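Local coordinates for protein fatty acid amide hydrolase (Candida albicans, PDB 6KVR) that probably hydrolyses monocarboxylic acid amides to the monocarboxylate and ammonium, as a member of the amidase family, at residues A[76-81]-A[107-112]; A[81-86]-A[299-304]; A[115-120]-A[224-229]. All coordinates share one frame; numbering follows the deposited sequence.

Interaction 1. Residues A[76-81]-A[107-112]; sequences PEEFAI and FAHRAT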
ATOM      1  N   PRO A  76      26.711  40.395   4.697  1.00 42.35           N
ATOM      2  CA  PRO A  76      25.277  40.731   4.693  1.00 41.51           C
ATOM      3  C   PRO A  76      24.529  40.141   3.514  1.00 37.85           C
ATOM      4  O   PRO A  76      23.349  39.792   3.646  1.00 40.91           O
ATOM      5  CB  PRO A  76      25.280  42.266   4.651  1.00 41.88           C
ATOM      6  CG  PRO A  76      26.549  42.647   5.321  1.00 37.54           C
ATOM      7  CD  PRO A  76      27.554  41.573   4.985  1.00 34.13           C
ATOM      8  N   GLU A  77      25.184  40.030   2.357  1.00 37.61           N
ATOM      9  CA  GLU A  77      24.544  39.474   1.170  1.00 39.07           C
ATOM     10  C   GLU A  77      24.272  37.983   1.339  1.00 37.72           C
ATOM     11  O   GLU A  77      23.184  37.503   0.994  1.00 34.75           O
ATOM     12  CB  GLU A  77      25.430  39.703  -0.057  1.00 38.24           C
ATOM     13  CG  GLU A  77      25.500  41.134  -0.588  1.00 47.18           C
ATOM     14  CD  GLU A  77      26.325  42.066   0.303  1.00 56.30           C
ATOM     15  OE1 GLU A  77      27.373  41.638   0.859  1.00 50.38           O
ATOM     16  OE2 GLU A  77      25.941  43.254   0.415  1.00 64.47           O
ATOM     17  N   GLU A  78      25.258  37.240   1.862  1.00 38.00           N
ATOM     18  CA  GLU A  78      25.085  35.806   2.092  1.00 35.25           C
ATOM     19  C   GLU A  78      24.008  35.535   3.136  1.00 36.27           C
ATOM     20  O   GLU A  78      23.226  34.584   2.995  1.00 35.41           O
ATOM     21  CB  GLU A  78      26.413  35.179   2.514  1.00 38.05           C
ATOM     22  CG  GLU A  78      27.434  35.006   1.380  1.00 35.08           C
ATOM     23  CD  GLU A  78      28.838  34.739   1.911  1.00 41.32           C
ATOM     24  OE1 GLU A  78      29.192  35.340   2.951  1.00 40.86           O
ATOM     25  OE2 GLU A  78      29.587  33.928   1.302  1.00 42.31           O
ATOM     26  N   PHE A  79      23.943  36.360   4.191  1.00 35.77           N
ATOM     27  CA  PHE A  79      22.853  36.225   5.156  1.00 34.24           C
ATOM     28  C   PHE A  79      21.516  36.539   4.503  1.00 39.13           C
ATOM     29  O   PHE A  79      20.506  35.873   4.778  1.00 38.76           O
ATOM     30  CB  PHE A  79      23.072  37.141   6.362  1.00 30.14           C
ATOM     31  CG  PHE A  79      23.958  36.552   7.427  1.00 37.25           C
ATOM     32  CD1 PHE A  79      23.622  35.352   8.052  1.00 39.74           C
ATOM     33  CD2 PHE A  79      25.125  37.203   7.815  1.00 35.57           C
ATOM     34  CE1 PHE A  79      24.445  34.799   9.035  1.00 36.21           C
ATOM     35  CE2 PHE A  79      25.952  36.658   8.793  1.00 38.57           C
ATOM     36  CZ  PHE A  79      25.607  35.453   9.406  1.00 37.74           C
ATOM     37  N   ALA A  80      21.490  37.557   3.642  1.00 36.61           N
ATOM     38  CA  ALA A  80      20.248  37.935   2.985  1.00 40.94           C
ATOM     39  C   ALA A  80      19.754  36.815   2.085  1.00 38.00           C
ATOM     40  O   ALA A  80      18.551  36.538   2.024  1.00 35.45           O
ATOM     41  CB  ALA A  80      20.449  39.221   2.183  1.00 39.23           C
ATOM     42  N   ILE A  81      20.675  36.145   1.395  1.00 41.54           N
ATOM     43  CA  ILE A  81      20.294  35.032   0.535  1.00 35.90           C
ATOM     44  C   ILE A  81      19.854  33.833   1.375  1.00 38.77           C
ATOM     45  O   ILE A  81      18.736  33.323   1.212  1.00 38.41           O
ATOM     46  CB  ILE A  81      21.454  34.675  -0.410  1.00 37.23           C
ATOM     47  CG1 ILE A  81      21.563  35.734  -1.509  1.00 38.71           C
ATOM     48  CG2 ILE A  81      21.256  33.276  -1.012  1.00 36.76           C
ATOM     49  CD1 ILE A  81      22.754  35.553  -2.420  1.00 37.86           C
ATOM     50  N   PHE A 107      24.987  29.417   0.220  1.00 30.70           N
ATOM     51  CA  PHE A 107      24.679  28.165   0.897  1.00 28.95           C
ATOM     52  C   PHE A 107      25.915  27.281   1.019  1.00 25.63           C
ATOM     53  O   PHE A 107      26.136  26.649   2.060  1.00 27.39           O
ATOM     54  CB  PHE A 107      23.554  27.439   0.152  1.00 26.15           C
ATOM     55  CG  PHE A 107      22.194  27.974   0.469  1.00 29.66           C
ATOM     56  CD1 PHE A 107      21.570  27.640   1.661  1.00 25.92           C
ATOM     57  CD2 PHE A 107      21.544  28.828  -0.413  1.00 28.93           C
ATOM     58  CE1 PHE A 107      20.329  28.142   1.964  1.00 28.57           C
ATOM     59  CE2 PHE A 107      20.302  29.338  -0.115  1.00 27.88           C
ATOM     60  CZ  PHE A 107      19.686  28.991   1.074  1.00 32.71           C
ATOM     61  N   ALA A 108      26.744  27.241  -0.024  1.00 28.71           N
ATOM     62  CA  ALA A 108      27.959  26.435   0.030  1.00 26.15           C
ATOM     63  C   ALA A 108      28.875  26.897   1.162  1.00 33.10           C
ATOM     64  O   ALA A 108      29.428  26.075   1.913  1.00 27.96           O
ATOM     65  CB  ALA A 108      28.686  26.504  -1.316  1.00 29.72           C
ATOM     66  N   HIS A 109      29.067  28.219   1.277  1.00 29.40           N
ATOM     67  CA  HIS A 109      29.793  28.787   2.405  1.00 30.23           C
ATOM     68  C   HIS A 109      29.142  28.386   3.727  1.00 30.04           C
ATOM     69  O   HIS A 109      29.808  27.866   4.629  1.00 29.45           O
ATOM     70  CB  HIS A 109      29.836  30.316   2.251  1.00 31.81           C
ATOM     71  CG  HIS A 109      30.797  31.009   3.170  1.00 39.07           C
ATOM     72  ND1 HIS A 109      31.118  32.344   3.032  1.00 38.57           N
ATOM     73  CD2 HIS A 109      31.494  30.563   4.244  1.00 35.29           C
ATOM     74  CE1 HIS A 109      31.977  32.687   3.976  1.00 36.64           C
ATOM     75  NE2 HIS A 109      32.225  31.625   4.721  1.00 38.26           N
ATOM     76  N   ARG A 110      27.826  28.598   3.850  1.00 26.89           N
ATOM     77  CA  ARG A 110      27.160  28.301   5.114  1.00 29.17           C
ATOM     78  C   ARG A 110      27.207  26.808   5.441  1.00 30.06           C
ATOM     79  O   ARG A 110      27.275  26.441   6.623  1.00 28.41           O
ATOM     80  CB  ARG A 110      25.717  28.817   5.082  1.00 23.28           C
ATOM     81  CG  ARG A 110      25.080  28.990   6.469  1.00 27.13           C
ATOM     82  CD  ARG A 110      23.862  29.929   6.457  1.00 27.93           C
ATOM     83  NE  ARG A 110      23.078  29.824   7.687  1.00 30.12           N
ATOM     84  CZ  ARG A 110      22.146  30.689   8.076  1.00 33.65           C
ATOM     85  NH1 ARG A 110      21.856  31.768   7.366  1.00 33.75           N
ATOM     86  NH2 ARG A 110      21.493  30.473   9.215  1.00 28.67           N
ATOM     87  N   ALA A 111      27.218  25.938   4.416  1.00 26.69           N
ATOM     88  CA  ALA A 111      27.280  24.497   4.661  1.00 27.88           C
ATOM     89  C   ALA A 111      28.665  24.073   5.128  1.00 28.26           C
ATOM     90  O   ALA A 111      28.792  23.159   5.953  1.00 30.41           O
ATOM     91  CB  ALA A 111      26.872  23.722   3.402  1.00 26.66           C
ATOM     92  N   THR A 112      29.721  24.717   4.615  1.00 26.74           N
ATOM     93  CA  THR A 112      31.070  24.391   5.084  1.00 29.45           C
ATOM     94  C   THR A 112      31.238  24.770   6.550  1.00 31.26           C
ATOM     95  O   THR A 112      31.831  24.016   7.336  1.00 27.59           O
ATOM     96  CB  THR A 112      32.124  25.103   4.228  1.00 32.25           C
ATOM     97  OG1 THR A 112      31.892  24.819   2.844  1.00 32.82           O
ATOM     98  CG2 THR A 112      33.520  24.637   4.591  1.00 36.78           C
TER
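Glu78 and His109 make the polar link between these two helical segments. His109 ND1 donates to Glu78 OE2 at 2.8 Å, with an N-H...O angle of 161°. The oxygen lies in the imidazole plane, at the ring edge. On the acid side the approach is less regular: OE2 is met on its syn side, but 35° out of the carboxylate plane. Glu78 reaches across with an extended chain beyond CG. His109 meets it because its CG is turned anti to the backbone N (chi1 -167°). Each group is steadied from outside the pair: Glu78 OE1 accepts from the backbone N of Thr75, and the His109 ring stacks with Tyr46. The bond and the stack together probably restrict the rotation of the imidazole, and the acid would probably favour a proton on ND1.

A cation lies beside an aromatic ring at Phe79. Arg110 NH1 comes to the ring edge, 4.1 Å from Phe79 CD1, with the ring and guanidinium planes steeply inclined. The guanidinium is held by other partners: NE bonds to Tyr243 O, NH2 to Tyr69 OH, and NH1 meets Thr82 and Asp83.

The apolar part is small. Ile81 CG2 touches Phe107 CE2 at 4.2 Å.

The segments belong to helices 76-82 and 100-118, whose local axes pass 10.2 Å apart at nearly a right angle. Helix 86-94 adds Leu89 against Ile81 and Phe107, and helix 64-70 packs Leu68 against Phe79 and Arg110. The contact thus joins the short helix 76-82 to the long helix 100-118, without a strand taking part.

Interaction 2. Residues A[81-86]-A[299-304]; sequences ITDLSA and MARSID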
ATOM      1  N   ILE A  81      20.675  36.145   1.395  1.00 41.54           N
ATOM      2  CA  ILE A  81      20.294  35.032   0.535  1.00 35.90           C
ATOM      3  C   ILE A  81      19.854  33.833   1.375  1.00 38.77           C
ATOM      4  O   ILE A  81      18.736  33.323   1.212  1.00 38.41           O
ATOM      5  CB  ILE A  81      21.454  34.675  -0.410  1.00 37.23           C
ATOM      6  CG1 ILE A  81      21.563  35.734  -1.509  1.00 38.71           C
ATOM      7  CG2 ILE A  81      21.256  33.276  -1.012  1.00 36.76           C
ATOM      8  CD1 ILE A  81      22.754  35.553  -2.420  1.00 37.86           C
ATOM      9  N   THR A  82      20.711  33.390   2.309  1.00 34.19           N
ATOM     10  CA  THR A  82      20.496  32.140   3.031  1.00 34.29           C
ATOM     11  C   THR A  82      19.415  32.232   4.099  1.00 39.44           C
ATOM     12  O   THR A  82      19.083  31.204   4.693  1.00 42.36           O
ATOM     13  CB  THR A  82      21.797  31.634   3.677  1.00 31.59           C
ATOM     14  OG1 THR A  82      22.342  32.621   4.563  1.00 33.63           O
ATOM     15  CG2 THR A  82      22.814  31.303   2.620  1.00 28.27           C
ATOM     16  N   ASP A  83      18.839  33.403   4.356  1.00 38.34           N
ATOM     17  CA  ASP A  83      17.708  33.500   5.272  1.00 34.66           C
ATOM     18  C   ASP A  83      16.423  33.878   4.542  1.00 34.99           C
ATOM     19  O   ASP A  83      15.530  34.512   5.107  1.00 36.59           O
ATOM     20  CB  ASP A  83      18.011  34.471   6.413  1.00 35.83           C
ATOM     21  CG  ASP A  83      18.995  33.882   7.430  1.00 42.34           C
ATOM     22  OD1 ASP A  83      19.005  32.636   7.585  1.00 39.48           O
ATOM     23  OD2 ASP A  83      19.752  34.648   8.079  1.00 40.23           O
ATOM     24  N   LEU A  84      16.317  33.479   3.286  1.00 32.41           N
ATOM     25  CA  LEU A  84      15.058  33.506   2.562  1.00 36.83           C
ATOM     26  C   LEU A  84      14.542  32.075   2.449  1.00 37.02           C
ATOM     27  O   LEU A  84      15.332  31.136   2.326  1.00 30.89           O
ATOM     28  CB  LEU A  84      15.258  34.077   1.160  1.00 37.40           C
ATOM     29  CG  LEU A  84      15.295  35.567   0.854  1.00 42.22           C
ATOM     30  CD1 LEU A  84      15.553  35.727  -0.648  1.00 38.27           C
ATOM     31  CD2 LEU A  84      14.046  36.300   1.325  1.00 45.38           C
ATOM     32  N   SER A  85      13.217  31.909   2.477  1.00 35.51           N
ATOM     33  CA  SER A  85      12.660  30.587   2.226  1.00 34.85           C
ATOM     34  C   SER A  85      12.997  30.140   0.809  1.00 38.29           C
ATOM     35  O   SER A  85      13.211  30.958  -0.090  1.00 37.56           O
ATOM     36  CB  SER A  85      11.146  30.579   2.410  1.00 37.64           C
ATOM     37  OG  SER A  85      10.513  31.156   1.280  1.00 38.72           O
ATOM     38  N   ALA A  86      13.049  28.820   0.617  1.00 36.11           N
ATOM     39  CA  ALA A  86      13.243  28.282  -0.725  1.00 34.55           C
ATOM     40  C   ALA A  86      12.158  28.773  -1.678  1.00 34.66           C
ATOM     41  O   ALA A  86      12.421  28.983  -2.869  1.00 34.31           O
ATOM     42  CB  ALA A  86      13.265  26.753  -0.671  1.00 35.51           C
HETATM   43  N   MSE A 299      12.876  18.239   4.844  1.00 24.18           N
HETATM   44  CA  MSE A 299      13.100  19.071   6.032  1.00 27.48           C
HETATM   45  C   MSE A 299      13.501  20.482   5.604  1.00 26.02           C
HETATM   46  O   MSE A 299      14.202  20.640   4.596  1.00 26.48           O
HETATM   47  CB  MSE A 299      14.159  18.441   6.944  1.00 23.19           C
HETATM   48  CG  MSE A 299      13.809  16.983   7.310  1.00 39.56           C
HETATM   49 SE   MSE A 299      15.361  15.951   7.940  1.00 65.28          SE
HETATM   50  CE  MSE A 299      15.742  17.275   9.351  1.00 20.78           C
ATOM     51  N   ALA A 300      13.071  21.501   6.356  1.00 25.52           N
ATOM     52  CA  ALA A 300      13.333  22.884   5.968  1.00 25.46           C
ATOM     53  C   ALA A 300      13.136  23.808   7.166  1.00 28.94           C
ATOM     54  O   ALA A 300      12.721  23.390   8.252  1.00 25.70           O
ATOM     55  CB  ALA A 300      12.433  23.307   4.806  1.00 26.54           C
ATOM     56  N   ARG A 301      13.434  25.088   6.952  1.00 26.79           N
ATOM     57  CA  ARG A 301      13.222  26.097   7.974  1.00 30.20           C
ATOM     58  C   ARG A 301      11.930  26.877   7.776  1.00 31.50           C
ATOM     59  O   ARG A 301      11.739  27.899   8.440  1.00 32.55           O
ATOM     60  CB  ARG A 301      14.420  27.040   8.044  1.00 30.03           C
ATOM     61  CG  ARG A 301      15.655  26.346   8.621  1.00 31.79           C
ATOM     62  CD  ARG A 301      16.712  27.349   9.005  1.00 28.01           C
ATOM     63  NE  ARG A 301      17.271  27.949   7.806  1.00 34.66           N
ATOM     64  CZ  ARG A 301      17.834  29.149   7.769  1.00 38.60           C
ATOM     65  NH1 ARG A 301      17.974  29.882   8.868  1.00 34.29           N
ATOM     66  NH2 ARG A 301      18.261  29.625   6.602  1.00 28.80           N
ATOM     67  N   SER A 302      11.032  26.413   6.901  1.00 26.52           N
ATOM     68  CA  SER A 302       9.685  26.968   6.850  1.00 33.13           C
ATOM     69  C   SER A 302       8.707  25.921   6.324  1.00 31.71           C
ATOM     70  O   SER A 302       9.073  25.033   5.549  1.00 30.56           O
ATOM     71  CB  SER A 302       9.614  28.232   5.983  1.00 34.95           C
ATOM     72  OG  SER A 302       9.742  27.923   4.614  1.00 35.53           O
ATOM     73  N   ILE A 303       7.453  26.043   6.750  1.00 30.31           N
ATOM     74  CA  ILE A 303       6.434  25.107   6.291  1.00 30.77           C
ATOM     75  C   ILE A 303       6.127  25.309   4.810  1.00 36.41           C
ATOM     76  O   ILE A 303       5.855  24.334   4.099  1.00 35.31           O
ATOM     77  CB  ILE A 303       5.179  25.229   7.168  1.00 28.85           C
ATOM     78  CG1 ILE A 303       5.598  25.174   8.636  1.00 32.13           C
ATOM     79  CG2 ILE A 303       4.152  24.151   6.814  1.00 31.20           C
ATOM     80  CD1 ILE A 303       5.888  23.783   9.148  1.00 31.92           C
ATOM     81  N   ASP A 304       6.168  26.556   4.316  1.00 29.45           N
ATOM     82  CA  ASP A 304       6.042  26.809   2.879  1.00 35.04           C
ATOM     83  C   ASP A 304       6.988  25.927   2.078  1.00 33.07           C
ATOM     84  O   ASP A 304       6.622  25.396   1.022  1.00 32.49           O
ATOM     85  CB  ASP A 304       6.371  28.269   2.534  1.00 44.63           C
ATOM     86  CG  ASP A 304       5.557  29.274   3.312  1.00 44.84           C
ATOM     87  OD1 ASP A 304       4.480  28.918   3.835  1.00 54.28           O
ATOM     88  OD2 ASP A 304       6.017  30.438   3.389  1.00 54.36           O
TER
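Asp83 OD1 is gripped by two nitrogens of Arg301. Arg301 NH1 lies 3.2 Å from Asp83 OD1, with an N-H...O angle of 150°. Arg301 NH2 reaches the same Asp83 OD1 at 3.3 Å. This is an end-on salt bridge, but both nitrogens converge on one oxygen instead of pairing with two. They meet OD1 nearly in line with its C-O bond. The oxygen lies close to the guanidinium plane, while the carboxylate itself is turned 57° from that plane. Arg110 NH1 forms a further salt bridge to Asp83 OD1, and the other oxygen, OD2, bonds to Tyr69 OH.

The same arginine touches the backbone where helix 76-82 ends. Arg301 NH2 is 2.6 Å from Thr82 O, but the angle of 115° makes this a weak hydrogen bond. A bend at the third side-chain torsion turns the guanidinium of Arg301 so that its edge faces both Thr82 O and the acid.

A second, lighter touch lies further along. Ser85 CB packs against Ser302 OG at 3.7 Å. Both serines occupy N-cap positions, Ser85 before helix 86-94 and Ser302 before helix 303-317, so two helix starts come side by side. Asp305, from the first turn of the second helix, accepts from Ala86 N, a direct bond between the two helix starts.

Asp83 OD1 is therefore shared by Arg301 and Arg110. Two positive groups on one oxygen probably favour the ionised form of this partly exposed carboxylate.

Interaction 3. Residues A[115-120]-A[224-229]; sequences HQFTNC and FNLLLS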
ATOM      1  N   HIS A 115      29.463  22.095   8.618  1.00 29.27           N
ATOM      2  CA  HIS A 115      30.295  20.906   8.801  1.00 27.20           C
ATOM      3  C   HIS A 115      31.413  21.136   9.812  1.00 27.12           C
ATOM      4  O   HIS A 115      31.712  20.252  10.624  1.00 25.64           O
ATOM      5  CB  HIS A 115      30.905  20.457   7.472  1.00 27.12           C
ATOM      6  CG  HIS A 115      31.749  19.225   7.602  1.00 27.46           C
ATOM      7  ND1 HIS A 115      31.225  18.000   7.960  1.00 27.84           N
ATOM      8  CD2 HIS A 115      33.081  19.035   7.470  1.00 30.96           C
ATOM      9  CE1 HIS A 115      32.192  17.102   8.009  1.00 29.21           C
ATOM     10  NE2 HIS A 115      33.332  17.705   7.723  1.00 32.76           N
ATOM     11  N   GLN A 116      32.067  22.299   9.754  1.00 28.54           N
ATOM     12  CA  GLN A 116      33.190  22.567  10.653  1.00 30.15           C
ATOM     13  C   GLN A 116      32.759  22.532  12.116  1.00 29.01           C
ATOM     14  O   GLN A 116      33.526  22.104  12.984  1.00 28.50           O
ATOM     15  CB  GLN A 116      33.820  23.921  10.309  1.00 31.57           C
ATOM     16  CG  GLN A 116      35.327  23.918  10.396  1.00 43.20           C
ATOM     17  CD  GLN A 116      35.916  25.316  10.511  1.00 44.05           C
ATOM     18  OE1 GLN A 116      35.330  26.295  10.047  1.00 43.26           O
ATOM     19  NE2 GLN A 116      37.071  25.411  11.151  1.00 42.59           N
ATOM     20  N   PHE A 117      31.521  22.924  12.401  1.00 32.23           N
ATOM     21  CA  PHE A 117      31.017  22.903  13.767  1.00 30.03           C
ATOM     22  C   PHE A 117      30.279  21.610  14.113  1.00 31.83           C
ATOM     23  O   PHE A 117      30.487  21.065  15.199  1.00 29.64           O
ATOM     24  CB  PHE A 117      30.098  24.104  13.994  1.00 31.19           C
ATOM     25  CG  PHE A 117      30.839  25.407  14.193  1.00 37.94           C
ATOM     26  CD1 PHE A 117      31.284  25.785  15.458  1.00 40.84           C
ATOM     27  CD2 PHE A 117      31.093  26.254  13.118  1.00 34.56           C
ATOM     28  CE1 PHE A 117      31.962  26.995  15.646  1.00 38.31           C
ATOM     29  CE2 PHE A 117      31.762  27.448  13.293  1.00 40.18           C
ATOM     30  CZ  PHE A 117      32.202  27.822  14.560  1.00 41.38           C
ATOM     31  N   THR A 118      29.411  21.098  13.226  1.00 25.65           N
ATOM     32  CA  THR A 118      28.558  19.976  13.595  1.00 25.37           C
ATOM     33  C   THR A 118      29.017  18.616  13.070  1.00 24.73           C
ATOM     34  O   THR A 118      28.522  17.598  13.567  1.00 28.13           O
ATOM     35  CB  THR A 118      27.129  20.217  13.113  1.00 28.65           C
ATOM     36  OG1 THR A 118      27.124  20.264  11.679  1.00 31.27           O
ATOM     37  CG2 THR A 118      26.578  21.521  13.697  1.00 24.61           C
ATOM     38  N   ASN A 119      29.924  18.564  12.088  1.00 26.33           N
ATOM     39  CA  ASN A 119      30.386  17.302  11.487  1.00 28.26           C
ATOM     40  C   ASN A 119      29.240  16.597  10.755  1.00 28.48           C
ATOM     41  O   ASN A 119      29.122  15.370  10.764  1.00 30.41           O
ATOM     42  CB  ASN A 119      31.031  16.379  12.530  1.00 23.95           C
ATOM     43  CG  ASN A 119      31.848  15.248  11.901  1.00 29.29           C
ATOM     44  OD1 ASN A 119      32.609  15.463  10.956  1.00 26.32           O
ATOM     45  ND2 ASN A 119      31.693  14.031  12.436  1.00 27.48           N
ATOM     46  N   CYS A 120      28.400  17.392  10.093  1.00 27.27           N
ATOM     47  CA  CYS A 120      27.179  16.917   9.465  1.00 25.87           C
ATOM     48  C   CYS A 120      27.360  16.333   8.058  1.00 27.69           C
ATOM     49  O   CYS A 120      26.434  15.675   7.570  1.00 31.54           O
ATOM     50  CB  CYS A 120      26.161  18.060   9.405  1.00 27.19           C
ATOM     51  SG  CYS A 120      26.765  19.479   8.471  1.00 37.36           S
ATOM     52  N   PHE A 224      22.577  24.068  17.868  1.00 30.48           N
ATOM     53  CA  PHE A 224      22.193  25.020  18.909  1.00 29.02           C
ATOM     54  C   PHE A 224      22.860  24.741  20.251  1.00 29.74           C
ATOM     55  O   PHE A 224      22.764  25.569  21.166  1.00 28.18           O
ATOM     56  CB  PHE A 224      20.666  25.020  19.090  1.00 28.55           C
ATOM     57  CG  PHE A 224      19.926  25.669  17.954  1.00 32.66           C
ATOM     58  CD1 PHE A 224      19.671  27.036  17.964  1.00 35.42           C
ATOM     59  CD2 PHE A 224      19.503  24.916  16.864  1.00 28.72           C
ATOM     60  CE1 PHE A 224      18.988  27.641  16.906  1.00 36.15           C
ATOM     61  CE2 PHE A 224      18.828  25.507  15.805  1.00 32.05           C
ATOM     62  CZ  PHE A 224      18.569  26.873  15.826  1.00 35.14           C
ATOM     63  N   ASN A 225      23.529  23.604  20.381  1.00 27.05           N
ATOM     64  CA  ASN A 225      24.216  23.186  21.592  1.00 26.38           C
ATOM     65  C   ASN A 225      25.089  22.016  21.189  1.00 27.52           C
ATOM     66  O   ASN A 225      24.582  20.897  21.030  1.00 26.91           O
ATOM     67  CB  ASN A 225      23.217  22.789  22.689  1.00 25.79           C
ATOM     68  CG  ASN A 225      23.898  22.357  23.993  1.00 25.34           C
ATOM     69  OD1 ASN A 225      25.006  21.827  23.986  1.00 25.08           O
ATOM     70  ND2 ASN A 225      23.220  22.579  25.120  1.00 27.60           N
ATOM     71  N   LEU A 226      26.388  22.258  21.002  1.00 27.59           N
ATOM     72  CA  LEU A 226      27.280  21.257  20.432  1.00 24.95           C
ATOM     73  C   LEU A 226      27.557  20.086  21.364  1.00 27.46           C
ATOM     74  O   LEU A 226      28.176  19.107  20.927  1.00 29.85           O
ATOM     75  CB  LEU A 226      28.600  21.896  20.011  1.00 28.52           C
ATOM     76  CG  LEU A 226      28.584  22.748  18.739  1.00 30.67           C
ATOM     77  CD1 LEU A 226      29.991  23.300  18.452  1.00 28.98           C
ATOM     78  CD2 LEU A 226      28.076  21.960  17.548  1.00 25.83           C
ATOM     79  N   LEU A 227      27.133  20.138  22.624  1.00 25.26           N
ATOM     80  CA  LEU A 227      27.220  18.914  23.415  1.00 26.20           C
ATOM     81  C   LEU A 227      26.176  17.887  22.962  1.00 28.83           C
ATOM     82  O   LEU A 227      26.418  16.673  23.053  1.00 26.89           O
ATOM     83  CB  LEU A 227      27.069  19.227  24.906  1.00 23.81           C
ATOM     84  CG  LEU A 227      27.036  18.031  25.877  1.00 31.38           C
ATOM     85  CD1 LEU A 227      28.352  17.258  25.903  1.00 24.34           C
ATOM     86  CD2 LEU A 227      26.679  18.484  27.279  1.00 29.16           C
ATOM     87  N   LEU A 228      25.033  18.344  22.442  1.00 20.78           N
ATOM     88  CA  LEU A 228      23.919  17.442  22.169  1.00 25.40           C
ATOM     89  C   LEU A 228      24.011  16.812  20.782  1.00 26.92           C
ATOM     90  O   LEU A 228      24.659  17.327  19.866  1.00 26.35           O
ATOM     91  CB  LEU A 228      22.577  18.170  22.306  1.00 23.36           C
ATOM     92  CG  LEU A 228      22.510  19.009  23.593  1.00 29.76           C
ATOM     93  CD1 LEU A 228      21.203  19.771  23.656  1.00 20.20           C
ATOM     94  CD2 LEU A 228      22.720  18.118  24.851  1.00 23.95           C
ATOM     95  N   SER A 229      23.339  15.672  20.643  1.00 25.63           N
ATOM     96  CA  SER A 229      23.155  15.056  19.340  1.00 24.75           C
ATOM     97  C   SER A 229      22.225  15.891  18.465  1.00 26.54           C
ATOM     98  O   SER A 229      21.289  16.537  18.947  1.00 24.85           O
ATOM     99  CB  SER A 229      22.570  13.656  19.505  1.00 28.21           C
ATOM    100  OG  SER A 229      21.939  13.242  18.313  1.00 28.46           O
TER
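Leu226 meets Phe117 and Thr118 at the end of helix 100-118, and its side chain carries the whole contact. From CB, which points toward the helix, CG is set anti to the carbonyl carbon (chi1 -75°). This places the two methyl groups against the last helical residues. Leu226 CD1 comes to the edge of the Phe117 ring, 4.1 Å from Phe117 CD1 and near the ring plane. Leu226 CD1 also lies 4.0 Å from Phe117 O. CD2 takes the other branch. Leu226 CD2 is closer to that carbonyl, 3.5 Å from Phe117 O. The same Leu226 CD2 reaches Thr118 CG2 at 4.2 Å. Both methyls thus meet one carbonyl, and each has a side chain of its own beside it. The polar end of Thr118 is turned elsewhere: OG1 bonds back to Ala114 O.

Leu226 sits at the second position of a type I beta turn from Asn225 to Leu228, closed by Leu228 N to Asn225 O at 3.0 Å. Asn225 OD1 accepts from Leu227 N in the carbonyl plane, an Asx turn that overlaps the first part of the beta turn. Asn225 ND2 is held by Val537 O and Gln61 OE1.

Helix 64-70 covers Phe117 with Ala64 and Tyr67, and Ala239 of helix 235-243 packs on Thr118. In this arrangement a leucine at a type I turn packs on the C-terminal end of a helix within the amidase fold, away from the predicted catalytic residues.

Residues 76-81 open the first contact. Interaction 1 closes a loop of 25 mostly helical residues by bringing helix 76-82 onto helix 100-118. The first segment of interaction 2 begins at Ile81, which interaction 1 uses, and a far longer loop closes at strand 295-300 and the start of helix 303-317. These two cross along the chain, and they touch in space where Arg110 meets Thr82 and Asp83. Interaction 3 follows interaction 1 in series. It closes 103 residues between helix 100-118 and the loop after strand 221-222, wholly within the span of interaction 2 but not touching it. Together they tie helices 76-82 and 100-118 to the end of inner strand 295-300 and to the loop before helix 235-243.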